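Local coordinates for protein cellobiose 2-epimerase (PDB 5ZHB) that catalyses the reversible epimerisation of cellobiose at C2 of its reducing-end sugar, converting that glucose unit into mannose, at residues R64-E69 against F380-I385; D107-Y112 against R162-Q167. All coordinates share one frame; numbering follows the deposited sequence.

Interaction 1 of 2, residues R64-E69 against F380-I385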
loop_
_atom_site.group_PDB
_atom_site.type_symbol
_atom_site.label_atom_id
_atom_site.label_comp_id
_atom_site.label_asym_id
_atom_site.label_seq_id
_atom_site.Cartn_x
_atom_site.Cartn_y
_atom_site.Cartn_z
ATOM N N ARG A 64 -14.151 4.530 9.946
ATOM C CA ARG A 64 -14.044 5.988 9.953
ATOM C C ARG A 64 -15.023 6.620 8.969
ATOM O O ARG A 64 -15.675 7.616 9.277
ATOM C CB ARG A 64 -12.635 6.446 9.558
ATOM C CG ARG A 64 -12.434 7.952 9.668
ATOM C CD ARG A 64 -11.008 8.439 9.555
ATOM N NE ARG A 64 -10.254 7.834 8.458
ATOM C CZ ARG A 64 -10.399 8.101 7.163
ATOM N NH1 ARG A 64 -11.081 9.146 6.766
ATOM N NH2 ARG A 64 -9.823 7.328 6.266
ATOM N N VAL A 65 -15.106 6.038 7.773
ATOM C CA VAL A 65 -15.832 6.633 6.675
ATOM C C VAL A 65 -17.282 6.187 6.732
ATOM O O VAL A 65 -18.168 7.006 6.497
ATOM C CB VAL A 65 -15.214 6.253 5.321
ATOM C CG1 VAL A 65 -16.109 6.672 4.158
ATOM C CG2 VAL A 65 -13.804 6.826 5.166
ATOM N N LEU A 66 -17.524 4.898 7.019
ATOM C CA LEU A 66 -18.863 4.354 6.869
ATOM C C LEU A 66 -19.563 4.108 8.205
ATOM O O LEU A 66 -20.770 3.915 8.189
ATOM C CB LEU A 66 -18.815 3.063 6.071
ATOM C CG LEU A 66 -18.281 3.203 4.647
ATOM C CD1 LEU A 66 -18.052 1.824 4.058
ATOM C CD2 LEU A 66 -19.210 4.042 3.778
ATOM N N LYS A 67 -18.797 3.970 9.302
ATOM C CA LYS A 67 -19.298 4.094 10.665
ATOM C C LYS A 67 -20.108 2.878 11.119
ATOM O O LYS A 67 -20.707 2.934 12.183
ATOM C CB LYS A 67 -20.109 5.381 10.864
ATOM C CG LYS A 67 -19.329 6.664 10.608
ATOM C CD LYS A 67 -20.211 7.904 10.614
ATOM C CE LYS A 67 -19.831 8.939 9.601
ATOM N NZ LYS A 67 -18.796 9.837 10.114
ATOM N N LYS A 68 -20.097 1.773 10.365
ATOM C CA LYS A 68 -20.772 0.563 10.796
ATOM C C LYS A 68 -19.946 -0.114 11.882
ATOM O O LYS A 68 -18.749 -0.306 11.696
ATOM C CB LYS A 68 -20.935 -0.422 9.639
ATOM C CG LYS A 68 -21.991 -0.108 8.595
ATOM C CD LYS A 68 -22.370 -1.351 7.786
ATOM C CE LYS A 68 -23.677 -1.249 7.061
ATOM N NZ LYS A 68 -23.667 -0.077 6.182
ATOM N N GLU A 69 -20.592 -0.531 12.980
ATOM C CA GLU A 69 -19.881 -1.000 14.161
ATOM C C GLU A 69 -19.205 -2.351 13.895
ATOM O O GLU A 69 -18.199 -2.663 14.517
ATOM C CB GLU A 69 -20.829 -1.077 15.364
ATOM C CG GLU A 69 -20.150 -0.844 16.715
ATOM C CD GLU A 69 -19.712 0.581 17.075
ATOM O OE1 GLU A 69 -19.882 1.557 16.293
ATOM O OE2 GLU A 69 -19.197 0.726 18.212
ATOM N N PHE A 380 -9.292 2.237 -2.247
ATOM C CA PHE A 380 -9.808 2.841 -3.457
ATOM C C PHE A 380 -11.285 3.225 -3.287
ATOM O O PHE A 380 -11.653 4.364 -3.589
ATOM C CB PHE A 380 -9.512 1.948 -4.666
ATOM C CG PHE A 380 -10.653 1.814 -5.659
ATOM C CD1 PHE A 380 -10.997 2.866 -6.507
ATOM C CD2 PHE A 380 -11.371 0.628 -5.745
ATOM C CE1 PHE A 380 -12.015 2.713 -7.434
ATOM C CE2 PHE A 380 -12.390 0.480 -6.666
ATOM C CZ PHE A 380 -12.728 1.531 -7.491
ATOM N N CYS A 381 -12.129 2.278 -2.852
ATOM C CA CYS A 381 -13.544 2.556 -2.678
ATOM C C CYS A 381 -13.724 3.710 -1.692
ATOM O O CYS A 381 -14.479 4.636 -1.966
ATOM C CB CYS A 381 -14.287 1.317 -2.186
ATOM S SG CYS A 381 -14.301 -0.041 -3.371
ATOM N N LEU A 382 -13.000 3.682 -0.575
ATOM C CA LEU A 382 -13.117 4.693 0.480
ATOM C C LEU A 382 -12.648 6.081 0.049
ATOM O O LEU A 382 -13.237 7.102 0.438
ATOM C CB LEU A 382 -12.360 4.215 1.709
ATOM C CG LEU A 382 -12.956 2.975 2.393
ATOM C CD1 LEU A 382 -12.009 2.478 3.451
ATOM C CD2 LEU A 382 -14.323 3.262 2.983
ATOM N N GLU A 383 -11.605 6.133 -0.781
ATOM C CA GLU A 383 -11.105 7.414 -1.255
ATOM C C GLU A 383 -12.176 8.127 -2.083
ATOM O O GLU A 383 -12.368 9.335 -1.935
ATOM C CB GLU A 383 -9.840 7.163 -2.068
ATOM C CG GLU A 383 -8.564 7.092 -1.233
ATOM C CD GLU A 383 -8.176 8.430 -0.636
ATOM O OE1 GLU A 383 -8.223 9.446 -1.364
ATOM O OE2 GLU A 383 -7.803 8.444 0.545
ATOM N N PHE A 384 -12.802 7.407 -3.013
ATOM C CA PHE A 384 -13.875 7.977 -3.823
ATOM C C PHE A 384 -15.077 8.367 -2.969
ATOM O O PHE A 384 -15.635 9.445 -3.124
ATOM C CB PHE A 384 -14.331 6.997 -4.886
ATOM C CG PHE A 384 -13.467 7.070 -6.129
ATOM C CD1 PHE A 384 -13.780 7.956 -7.152
ATOM C CD2 PHE A 384 -12.341 6.271 -6.267
ATOM C CE1 PHE A 384 -13.025 7.968 -8.329
ATOM C CE2 PHE A 384 -11.546 6.348 -7.402
ATOM C CZ PHE A 384 -11.893 7.181 -8.435
ATOM N N ILE A 385 -15.483 7.494 -2.053
ATOM C CA ILE A 385 -16.571 7.850 -1.156
ATOM C C ILE A 385 -16.307 9.198 -0.470
ATOM O O ILE A 385 -17.185 10.068 -0.394
ATOM C CB ILE A 385 -16.812 6.707 -0.155
ATOM C CG1 ILE A 385 -17.416 5.472 -0.848
ATOM C CG2 ILE A 385 -17.691 7.212 0.995
ATOM C CD1 ILE A 385 -17.294 4.163 -0.066
#
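I385, which packs on V65, is tied into its helix by its backbone N, which donates to C381 O at 3.0 Å; no hydrogen bond crosses to residues 64-69, and the contact itself is wholly apolar. V65 is its middle. Its CB points at the other helix, and with chi1 at 170° CG1 stands anti to the backbone N, where it meets I385 CG2 at 3.6 Å. I385 answers with the same branch placement, CG2 anti to its own N, and the two methyls touch where the side chains cross at a slant. One turn earlier L382 brings a single methyl, CD2, into the angle between V65 and L66: it lies 3.9 Å from V65 CB and 4.1 Å from L66 CD1. The other branch of L66, CD2, reaches only loosely toward I385 CD1, at 4.3 Å. L12 of helix 2-21 touches both L66 and L382 and so extends the apolar patch. At its border R64 makes salt bridges to E123 and to E386, the residue following I385; E383 OE2 is farther off, 6.2 Å from R64 NH2. The helix ends at L66; K67, with positive phi, is the first residue to leave it. Helix 375-387 also packs on helix 306-323 through F380, so here the last helix meets helix 49-66 and completes the ring of helices, as expected for the alpha/alpha barrel of the N-acylglucosamine 2-epimerase family.

Interaction 2 of 2, residues D107-Y112 against R162-Q167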
loop_
_atom_site.group_PDB
_atom_site.type_symbol
_atom_site.label_atom_id
_atom_site.label_comp_id
_atom_site.label_asym_id
_atom_site.label_seq_id
_atom_site.Cartn_x
_atom_site.Cartn_y
_atom_site.Cartn_z
ATOM N N ASP A 107 11.240 -13.926 11.457
ATOM C CA ASP A 107 11.400 -12.941 12.505
ATOM C C ASP A 107 12.284 -11.770 12.064
ATOM O O ASP A 107 12.685 -10.960 12.908
ATOM C CB ASP A 107 11.943 -13.596 13.765
ATOM C CG ASP A 107 13.338 -14.189 13.654
ATOM O OD1 ASP A 107 13.976 -14.062 12.598
ATOM O OD2 ASP A 107 13.768 -14.796 14.641
ATOM N N ARG A 108 12.587 -11.683 10.762
ATOM C CA ARG A 108 13.273 -10.518 10.224
ATOM C C ARG A 108 12.471 -9.230 10.464
ATOM O O ARG A 108 11.247 -9.221 10.575
ATOM C CB ARG A 108 13.568 -10.723 8.740
ATOM C CG ARG A 108 14.692 -11.720 8.536
ATOM C CD ARG A 108 14.996 -11.901 7.077
ATOM N NE ARG A 108 13.757 -12.236 6.364
ATOM C CZ ARG A 108 13.679 -12.444 5.057
ATOM N NH1 ARG A 108 14.764 -12.351 4.312
ATOM N NH2 ARG A 108 12.517 -12.766 4.525
ATOM N N LYS A 109 13.199 -8.121 10.528
ATOM C CA LYS A 109 12.627 -6.818 10.808
ATOM C C LYS A 109 12.910 -5.928 9.597
ATOM O O LYS A 109 14.068 -5.605 9.315
ATOM C CB LYS A 109 13.353 -6.262 12.034
ATOM C CG LYS A 109 13.126 -7.022 13.319
ATOM C CD LYS A 109 11.728 -7.017 13.903
ATOM C CE LYS A 109 11.589 -8.017 15.028
ATOM N NZ LYS A 109 12.349 -7.655 16.252
ATOM N N HIS A 110 11.855 -5.587 8.862
ATOM C CA HIS A 110 12.017 -4.833 7.632
ATOM C C HIS A 110 11.383 -3.454 7.865
ATOM O O HIS A 110 10.289 -3.373 8.433
ATOM C CB HIS A 110 11.396 -5.630 6.480
ATOM C CG HIS A 110 11.893 -5.155 5.159
ATOM N ND1 HIS A 110 11.697 -3.852 4.733
ATOM C CD2 HIS A 110 12.647 -5.757 4.232
ATOM C CE1 HIS A 110 12.274 -3.684 3.550
ATOM N NE2 HIS A 110 12.862 -4.835 3.215
ATOM N N VAL A 111 12.063 -2.396 7.411
ATOM C CA VAL A 111 11.560 -1.026 7.519
ATOM C C VAL A 111 10.177 -0.916 6.867
ATOM O O VAL A 111 9.303 -0.244 7.381
ATOM C CB VAL A 111 12.584 -0.039 6.917
ATOM C CG1 VAL A 111 12.009 1.367 6.788
ATOM C CG2 VAL A 111 13.879 0.023 7.711
ATOM N N TYR A 112 9.957 -1.624 5.754
ATOM C CA TYR A 112 8.692 -1.601 5.027
ATOM C C TYR A 112 7.571 -2.067 5.938
ATOM O O TYR A 112 6.496 -1.469 5.969
ATOM C CB TYR A 112 8.824 -2.508 3.807
ATOM C CG TYR A 112 7.619 -2.694 2.900
ATOM C CD1 TYR A 112 6.824 -1.622 2.504
ATOM C CD2 TYR A 112 7.357 -3.932 2.345
ATOM C CE1 TYR A 112 5.768 -1.809 1.635
ATOM C CE2 TYR A 112 6.303 -4.132 1.475
ATOM C CZ TYR A 112 5.502 -3.063 1.125
ATOM O OH TYR A 112 4.471 -3.274 0.252
ATOM N N ARG A 162 16.198 -10.272 13.479
ATOM C CA ARG A 162 15.325 -10.032 14.606
ATOM C C ARG A 162 15.897 -8.973 15.549
ATOM O O ARG A 162 15.144 -8.177 16.108
ATOM C CB ARG A 162 15.055 -11.343 15.343
ATOM C CG ARG A 162 13.959 -11.219 16.396
ATOM C CD ARG A 162 13.806 -12.464 17.312
ATOM N NE ARG A 162 12.934 -12.077 18.411
ATOM C CZ ARG A 162 12.709 -12.763 19.522
ATOM N NH1 ARG A 162 13.398 -13.845 19.798
ATOM N NH2 ARG A 162 11.794 -12.355 20.366
ATOM N N LYS A 163 17.215 -9.013 15.798
ATOM C CA LYS A 163 17.827 -8.133 16.785
ATOM C C LYS A 163 18.332 -6.843 16.129
ATOM O O LYS A 163 19.262 -6.179 16.613
ATOM C CB LYS A 163 18.973 -8.907 17.447
ATOM C CG LYS A 163 18.590 -10.206 18.128
ATOM C CD LYS A 163 19.800 -11.027 18.596
ATOM C CE LYS A 163 19.354 -12.230 19.402
ATOM N NZ LYS A 163 20.453 -13.111 19.794
ATOM N N TRP A 164 17.728 -6.467 14.993
ATOM C CA TRP A 164 17.955 -5.149 14.413
ATOM C C TRP A 164 19.379 -4.956 13.952
ATOM O O TRP A 164 19.872 -3.829 14.020
ATOM C CB TRP A 164 17.570 -4.049 15.411
ATOM C CG TRP A 164 16.080 -3.964 15.508
ATOM C CD1 TRP A 164 15.291 -4.372 16.528
ATOM C CD2 TRP A 164 15.203 -3.483 14.468
ATOM N NE1 TRP A 164 13.982 -4.161 16.208
ATOM C CE2 TRP A 164 13.897 -3.623 14.957
ATOM C CE3 TRP A 164 15.402 -2.930 13.202
ATOM C CZ2 TRP A 164 12.786 -3.227 14.222
ATOM C CZ3 TRP A 164 14.304 -2.503 12.483
ATOM C CH2 TRP A 164 13.017 -2.639 13.004
ATOM N N GLU A 165 19.979 -6.033 13.427
ATOM C CA GLU A 165 21.308 -6.019 12.846
ATOM C C GLU A 165 21.169 -6.131 11.331
ATOM O O GLU A 165 20.624 -7.108 10.801
ATOM C CB GLU A 165 22.161 -7.156 13.428
ATOM C CG GLU A 165 22.099 -7.198 14.948
ATOM C CD GLU A 165 22.591 -8.473 15.639
ATOM O OE1 GLU A 165 22.951 -9.481 14.973
ATOM O OE2 GLU A 165 22.510 -8.465 16.894
ATOM N N GLU A 166 21.655 -5.094 10.650
ATOM C CA GLU A 166 21.488 -4.944 9.212
ATOM C C GLU A 166 21.984 -6.181 8.471
ATOM O O GLU A 166 23.141 -6.569 8.631
ATOM C CB GLU A 166 22.246 -3.678 8.798
ATOM C CG GLU A 166 21.847 -3.196 7.410
ATOM C CD GLU A 166 22.120 -1.736 7.134
ATOM O OE1 GLU A 166 22.774 -1.070 7.969
ATOM O OE2 GLU A 166 21.606 -1.255 6.097
ATOM N N GLN A 167 21.080 -6.744 7.645
ATOM C CA GLN A 167 21.310 -7.942 6.851
ATOM C C GLN A 167 21.549 -7.532 5.402
ATOM O O GLN A 167 21.677 -6.344 5.110
ATOM C CB GLN A 167 20.106 -8.892 6.891
ATOM C CG GLN A 167 19.951 -9.669 8.194
ATOM C CD GLN A 167 19.030 -10.863 8.084
ATOM O OE1 GLN A 167 19.462 -12.008 8.247
ATOM N NE2 GLN A 167 17.754 -10.623 7.817
HETATM O O HOH W 1 16.255 -12.827 12.118
#
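Backbone meets backbone where D107 and R108 pass R162: the CA atoms of R108 and R162 are 4.9 Å apart, and R162 CA lies 3.3 Å from D107 O in a bent CA-H...O contact; the buried oxygen has no hydrogen-bond partner in the model. A water ties the same residues together, donating to D107 OD1 and accepting from R162 N at 2.9 Å. The D107 carboxylate lies against the aliphatic part of R162, its CG 3.7 Å from R162 CB; no salt bridge forms, D107 OD2 staying 4.7 Å from R162 NE, which pairs instead with D88. Strand 106-110 runs antiparallel to strand 155-160, K109 bonding to F160 through the backbone, and residues 162-167 form the loop that leaves that second strand, packs on the first at K109, and returns to bond Q167 to E159 through the backbone. K109 CB sits over the six-membered ring of W164 in a CH-pi contact, 3.7 Å from the centroid and 9° off the normal. Farther out the chain bends, CD at chi2 -66° and NZ at chi4 69°, and NZ donates to R162 O at 2.8 Å, in the carbonyl plane and on a lone pair. The ammonium also makes a salt bridge to D88 and a hydrogen bond to K92 O, which accepts from W164 NE1 too. Just beyond, H110 N-caps helix 111-128, its ND1 taking Y112 N at 3.0 Å in the ring plane.

In the fold
From the N terminus, helix 2-21 comes first, and then helix 49-66 delivers residues 64-69, the first half of interaction 1. The partner arrives only in the last helix, 375-387, so this contact closes a loop of 310 residues that takes in most of the barrel. Interaction 2 is nested inside it: residues 107-112 lead from strand 106-110 into helix 111-128, and the chain returns after 49 intervening residues in the loop after strand 155-160. The two do not touch. Their centres are 34 Å apart, on opposite sides of the middle of the chain: interaction 1 joins early and late helices, while interaction 2 fastens a surface loop to the strand that leads into helix 111-128.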